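Local coordinates for putative acetamidase/formamidase (Yersinia enterocolitica subsp. palearctica serotype O:3, PDB 5UBU) that hydrolyses the carbon-nitrogen bond of acetamide as an acetamidase of the FmdA/AmdA family, and probably acts on other linear amides, at the interface of chains A and B and the interface of chains A and C. Sequence-based numbering; all coordinates share one arbitrary frame. Chains: chain A/B/C, Putative acetamidase/formamidase.

Contact 1: the interface of chains A and B. Residues chain A 125, 132-133, 136-137; chain B 255, 279, 282, 286.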
ATOM      1  N   HIS A 125      16.197  10.220   6.955  1.00 32.74           N
ATOM      2  CA  HIS A 125      15.108   9.276   7.236  1.00 32.14           C
ATOM      3  C   HIS A 125      13.716   9.913   7.144  1.00 31.39           C
ATOM      4  O   HIS A 125      12.774   9.470   7.797  1.00 31.06           O
ATOM      5  CB  HIS A 125      15.321   8.604   8.602  1.00 32.46           C
ATOM      6  CG  HIS A 125      16.678   7.993   8.753  1.00 33.25           C
ATOM      7  ND1 HIS A 125      17.035   6.815   8.132  1.00 33.57           N
ATOM      8  CD2 HIS A 125      17.764   8.394   9.454  1.00 33.82           C
ATOM      9  CE1 HIS A 125      18.286   6.521   8.446  1.00 34.28           C
ATOM     10  NE2 HIS A 125      18.751   7.467   9.242  1.00 34.43           N
ATOM     11  N   THR A 132      12.481   5.592   5.401  1.00 31.88           N
ATOM     12  CA  THR A 132      12.179   6.376   6.591  1.00 31.96           C
ATOM     13  C   THR A 132      12.004   5.415   7.741  1.00 32.60           C
ATOM     14  O   THR A 132      12.352   4.254   7.618  1.00 33.07           O
ATOM     15  CB  THR A 132      10.882   7.193   6.374  1.00 31.58           C
ATOM     16  OG1 THR A 132       9.770   6.304   6.193  1.00 31.63           O
ATOM     17  CG2 THR A 132      11.017   8.089   5.148  1.00 31.39           C
ATOM     18  N   ASP A 133      11.487   5.895   8.863  1.00 32.94           N
ATOM     19  CA  ASP A 133      11.234   5.020  10.017  1.00 33.86           C
ATOM     20  C   ASP A 133       9.931   4.220   9.838  1.00 33.99           C
ATOM     21  O   ASP A 133       9.664   3.305  10.604  1.00 34.69           O
ATOM     22  CB  ASP A 133      11.232   5.817  11.331  1.00 34.17           C
ATOM     23  CG  ASP A 133      12.641   6.340  11.710  1.00 34.80           C
ATOM     24  OD1 ASP A 133      13.682   5.707  11.297  1.00 35.15           O
ATOM     25  OD2 ASP A 133      12.697   7.376  12.435  1.00 34.97           O
ATOM     26  N   ALA A 136      10.736   1.428   6.467  1.00 35.50           N
ATOM     27  CA  ALA A 136      12.023   1.032   7.057  1.00 36.13           C
ATOM     28  C   ALA A 136      13.001   0.265   6.191  1.00 36.75           C
ATOM     29  O   ALA A 136      12.891  -0.931   6.054  1.00 37.33           O
ATOM     30  CB  ALA A 136      11.772   0.260   8.350  1.00 36.82           C
HETATM   31  N   MSE A 137      13.999   0.974   5.674  1.00 37.10           N
HETATM   32  CA  MSE A 137      15.050   0.389   4.851  1.00 37.98           C
HETATM   33  C   MSE A 137      16.358   0.430   5.599  1.00 37.81           C
HETATM   34  O   MSE A 137      16.502   1.144   6.591  1.00 37.47           O
HETATM   35  CB  MSE A 137      15.238   1.183   3.556  1.00 39.26           C
HETATM   36  CG  MSE A 137      13.954   1.526   2.793  1.00 40.25           C
HETATM   37 SE   MSE A 137      13.067  -0.165   2.236  1.00 44.45          SE
HETATM   38  CE  MSE A 137      12.095   0.566   0.679  1.00 43.39           C
TER
ATOM     39  N   TRP B 255      10.391   0.449  18.913  1.00 31.66           N
ATOM     40  CA  TRP B 255       9.156  -0.308  18.784  1.00 30.84           C
ATOM     41  C   TRP B 255       9.033  -1.367  19.866  1.00 31.27           C
ATOM     42  O   TRP B 255      10.021  -1.720  20.503  1.00 32.51           O
ATOM     43  CB  TRP B 255       9.120  -0.998  17.414  1.00 30.18           C
ATOM     44  CG  TRP B 255       9.073  -0.041  16.315  1.00 29.69           C
ATOM     45  CD1 TRP B 255      10.126   0.505  15.655  1.00 29.79           C
ATOM     46  CD2 TRP B 255       7.899   0.541  15.759  1.00 29.63           C
ATOM     47  NE1 TRP B 255       9.684   1.390  14.700  1.00 29.58           N
ATOM     48  CE2 TRP B 255       8.319   1.440  14.753  1.00 29.49           C
ATOM     49  CE3 TRP B 255       6.533   0.393  16.013  1.00 29.49           C
ATOM     50  CZ2 TRP B 255       7.422   2.179  13.995  1.00 29.67           C
ATOM     51  CZ3 TRP B 255       5.640   1.134  15.260  1.00 29.97           C
ATOM     52  CH2 TRP B 255       6.088   2.014  14.255  1.00 29.62           C
ATOM     53  N   ILE B 279       9.354  -2.558   9.186  1.00 29.31           N
ATOM     54  CA  ILE B 279       9.614  -2.026  10.529  1.00 28.71           C
ATOM     55  C   ILE B 279      10.016  -3.149  11.497  1.00 28.81           C
ATOM     56  O   ILE B 279      11.004  -3.024  12.218  1.00 28.71           O
ATOM     57  CB  ILE B 279       8.361  -1.293  11.056  1.00 27.99           C
ATOM     58  CG1 ILE B 279       8.189   0.031  10.316  1.00 27.77           C
ATOM     59  CG2 ILE B 279       8.477  -1.008  12.534  1.00 28.07           C
ATOM     60  CD1 ILE B 279       6.851   0.700  10.540  1.00 27.64           C
ATOM     61  N   ARG B 282      13.395  -4.867  10.326  1.00 30.83           N
ATOM     62  CA  ARG B 282      14.546  -3.995  10.523  1.00 30.88           C
ATOM     63  C   ARG B 282      14.864  -3.846  12.016  1.00 30.60           C
ATOM     64  O   ARG B 282      16.037  -3.817  12.405  1.00 30.82           O
ATOM     65  CB  ARG B 282      14.290  -2.612   9.941  1.00 30.71           C
ATOM     66  CG  ARG B 282      15.476  -1.666   9.911  1.00 31.49           C
ATOM     67  CD  ARG B 282      14.920  -0.301  10.312  1.00 31.49           C
ATOM     68  NE  ARG B 282      15.442   0.830   9.641  1.00 31.86           N
ATOM     69  CZ  ARG B 282      14.981   2.050   9.833  1.00 31.99           C
ATOM     70  NH1 ARG B 282      14.026   2.324  10.710  1.00 31.11           N
ATOM     71  NH2 ARG B 282      15.526   3.026   9.153  1.00 34.65           N
ATOM     72  N   TYR B 286      18.324  -4.772  14.012  1.00 33.50           N
ATOM     73  CA  TYR B 286      19.052  -3.869  14.899  1.00 34.52           C
ATOM     74  C   TYR B 286      19.233  -4.473  16.299  1.00 34.47           C
ATOM     75  O   TYR B 286      20.246  -4.226  16.970  1.00 34.74           O
ATOM     76  CB  TYR B 286      18.404  -2.483  15.003  1.00 34.69           C
ATOM     77  CG  TYR B 286      18.403  -1.645  13.738  1.00 35.64           C
ATOM     78  CD1 TYR B 286      19.393  -1.791  12.767  1.00 36.94           C
ATOM     79  CD2 TYR B 286      17.515  -0.576  13.597  1.00 35.51           C
ATOM     80  CE1 TYR B 286      19.419  -0.992  11.634  1.00 37.48           C
ATOM     81  CE2 TYR B 286      17.550   0.257  12.483  1.00 36.05           C
ATOM     82  CZ  TYR B 286      18.497   0.028  11.498  1.00 37.21           C
ATOM     83  OH  TYR B 286      18.545   0.838  10.383  1.00 37.99           O
TER
HETATM   84  O   HOH W   1      11.174   2.045  12.319  1.00 29.41           O
HETATM   85  O   HOH W   2      14.881   5.384   8.820  1.00 51.70           O
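The guanidinium group of B:Arg282, on helix 273-291, meets a loop of chain A through A:Asp133, A:Ala136 and the backbone of A:Met137. Charge pairing is loose: NH1 of B:Arg282 stands 3.5 Å from carboxylate oxygen OD1 of A:Asp133, a salt bridge whose hydrogen bond is weak. OD1 lies at the edge of the guanidinium, in its plane, but the carboxylate is turned 60° against that plane, so the two groups do not pair in parallel. Further polar contact goes to the backbone. The carbonyl oxygen of A:Met137, a selenomethionine, lies 3.2 Å from NE and 3.3 Å from NH2 of B:Arg282, and this forked pair is weak in both arms. CG of the arginine lies anti to its backbone N (chi1 -172°), and bends at chi2 and chi3 turn the NE and NH2 side of the group onto that carbonyl. Apolar contact comes from A:Ala136, whose CA lies over the centre of one guanidinium face, while its methyl CB touches CD of B:Arg282 at 3.8 Å and also meets the backbone of B:Ile279. CG1 of B:Ile279 reaches the carbonyl oxygen of A:Asp133, and its other branch, CG2, sits against the indole face of B:Trp255 near the rim, a second-shell packing within chain B. Water adds two bridges. Water 2 also joins NH2 of B:Arg282 to OD1 of A:Asp133, a second, indirect link beside the long direct one. At the other end of A:Asp133, its carbonyl oxygen lies 2.6 Å from water 1, and that water is 2.9 Å from the indole nitrogen NE1 of B:Trp255.

Contact 2: the interface of chains A and C. Residues chain A 128, 135, 314, 319; chain C 274, 278.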
ATOM      1  N   GLY A 128       9.976  11.682   0.561  1.00 30.20           N
ATOM      2  CA  GLY A 128       9.262  10.813  -0.368  1.00 30.36           C
ATOM      3  C   GLY A 128      10.114   9.799  -1.097  1.00 30.69           C
ATOM      4  O   GLY A 128       9.646   8.683  -1.356  1.00 30.83           O
ATOM      5  N   THR A 135       8.743   3.475   6.269  1.00 34.06           N
ATOM      6  CA  THR A 135       9.147   2.662   5.113  1.00 34.36           C
ATOM      7  C   THR A 135      10.603   2.304   5.469  1.00 34.72           C
ATOM      8  O   THR A 135      11.549   2.810   4.877  1.00 34.48           O
ATOM      9  CB  THR A 135       9.016   3.438   3.795  1.00 33.79           C
ATOM     10  OG1 THR A 135       7.670   3.903   3.654  1.00 33.53           O
ATOM     11  CG2 THR A 135       9.358   2.545   2.619  1.00 34.16           C
HETATM   12  N   MSE A 314       3.216  13.379   0.470  1.00 37.56           N
HETATM   13  CA  MSE A 314       3.396  11.938   0.368  1.00 39.34           C
HETATM   14  C   MSE A 314       4.623  11.631   1.193  1.00 37.61           C
HETATM   15  O   MSE A 314       5.368  10.709   0.904  1.00 37.88           O
HETATM   16  CB  MSE A 314       3.263  11.499  -1.087  1.00 43.85           C
HETATM   17  CG  MSE A 314       4.474  11.317  -1.982  1.00 50.85           C
HETATM   18 SE   MSE A 314       4.305   9.514  -2.781  1.00 60.14          SE
HETATM   19  CE  MSE A 314       6.034   8.858  -2.119  1.00 59.37           C
ATOM     20  N   TYR A 319      -0.435  10.254   4.241  1.00 30.37           N
ATOM     21  CA  TYR A 319      -0.413  11.044   3.022  1.00 29.49           C
ATOM     22  C   TYR A 319      -1.752  11.742   2.894  1.00 28.92           C
ATOM     23  O   TYR A 319      -2.729  11.297   3.463  1.00 28.90           O
ATOM     24  CB  TYR A 319      -0.140  10.175   1.802  1.00 29.09           C
ATOM     25  CG  TYR A 319       1.036   9.240   1.961  1.00 28.99           C
ATOM     26  CD1 TYR A 319       2.242   9.685   2.477  1.00 28.72           C
ATOM     27  CD2 TYR A 319       0.957   7.920   1.526  1.00 29.22           C
ATOM     28  CE1 TYR A 319       3.322   8.837   2.595  1.00 29.49           C
ATOM     29  CE2 TYR A 319       2.029   7.072   1.638  1.00 29.80           C
ATOM     30  CZ  TYR A 319       3.212   7.536   2.167  1.00 30.14           C
ATOM     31  OH  TYR A 319       4.300   6.705   2.281  1.00 31.42           O
TER
ATOM     32  N   GLU C 274       1.691   4.886  -3.830  1.00 32.39           N
ATOM     33  CA  GLU C 274       2.903   5.637  -3.461  1.00 32.64           C
ATOM     34  C   GLU C 274       4.092   5.245  -4.350  1.00 32.23           C
ATOM     35  O   GLU C 274       4.911   6.091  -4.721  1.00 32.15           O
ATOM     36  CB  GLU C 274       3.474   5.307  -2.065  1.00 33.42           C
ATOM     37  CG  GLU C 274       2.634   5.299  -0.832  1.00 34.53           C
ATOM     38  CD  GLU C 274       1.868   4.015  -0.604  1.00 35.02           C
ATOM     39  OE1 GLU C 274       1.149   3.652  -1.524  1.00 35.08           O
ATOM     40  OE2 GLU C 274       1.919   3.447   0.531  1.00 35.47           O
ATOM     41  N   ARG C 278       6.534   7.381  -6.628  1.00 31.74           N
ATOM     42  CA  ARG C 278       7.998   7.380  -6.420  1.00 31.34           C
ATOM     43  C   ARG C 278       8.737   7.153  -7.721  1.00 31.04           C
ATOM     44  O   ARG C 278       9.691   7.864  -8.034  1.00 30.89           O
ATOM     45  CB  ARG C 278       8.401   6.305  -5.419  1.00 31.13           C
ATOM     46  CG  ARG C 278       8.180   6.719  -3.989  1.00 31.26           C
ATOM     47  CD  ARG C 278       8.231   5.528  -3.079  1.00 31.42           C
ATOM     48  NE  ARG C 278       8.139   5.914  -1.680  1.00 31.56           N
ATOM     49  CZ  ARG C 278       7.719   5.123  -0.699  1.00 31.97           C
ATOM     50  NH1 ARG C 278       7.253   3.898  -0.944  1.00 31.96           N
ATOM     51  NH2 ARG C 278       7.703   5.589   0.544  1.00 32.85           N
TER
HETATM   52  O   HOH W   3       3.690   4.126   2.329  1.00 32.86           O
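C:Arg278 reaches from helix 273-291 of chain C to A:Gly128, A:Thr135, A:Met314 and A:Tyr319, and has more surface buried here than any other residue of the patch. Its chain runs extended from CG to NE (chi2 165°, chi3 175°), delivering NE to the carbonyl oxygen of A:Gly128 in a 3.2 Å hydrogen bond. The bond is nearly straight, and the oxygen sits at the guanidinium edge, close to its plane, with NE approaching from almost straight beyond the carbonyl. This bond holds the NE side of the group toward A:Gly128, while NH2 points toward the hydroxyl OG1 of A:Thr135, 3.5 Å away and too far for a firm bond. The methyl CE of A:Met314, a selenomethionine, rests 3.6 Å from CG of C:Arg278, covering the aliphatic part of the arginine. One turn earlier on the helix, C:Glu274 comes to the edge of the A:Tyr319 ring. The two side chains cross at about a right angle, ring and carboxylate planes 67° apart, and OE2 of the glutamate lies at the ring edge, in plane. Water 3 joins them, 2.7 Å from the phenol OH of A:Tyr319 and 2.6 Å from OE2 of C:Glu274. Within chain C, CB of C:Glu274 also lies against one guanidinium face of C:Arg278, toward its rim, so the two helix residues pack against each other beside chain A. Together with its twin across the two-fold axis, the patch would join helix 273-291 of one chain to loops and the start of strand 319-326 of the other, holding A and C together in the deposited four-chain assembly, which may be the biological one.

The C-alpha centres of contact 1 and contact 2 are about 15 Å apart. Both draw on the chain A segment between strands 117-122 and 145-151, where A:Thr135 of contact 2 directly precedes A:Ala136 of contact 1. Both also receive helix 273-291, from chain B in contact 1 and from chain C in contact 2. As the copies are equivalent, each helix can offer residues 274 and 278 to one neighbour and 279 and 282 to another. This loop and helix would thus couple the two two-fold interfaces of the four-chain deposited assembly, which may be the biological tetramer.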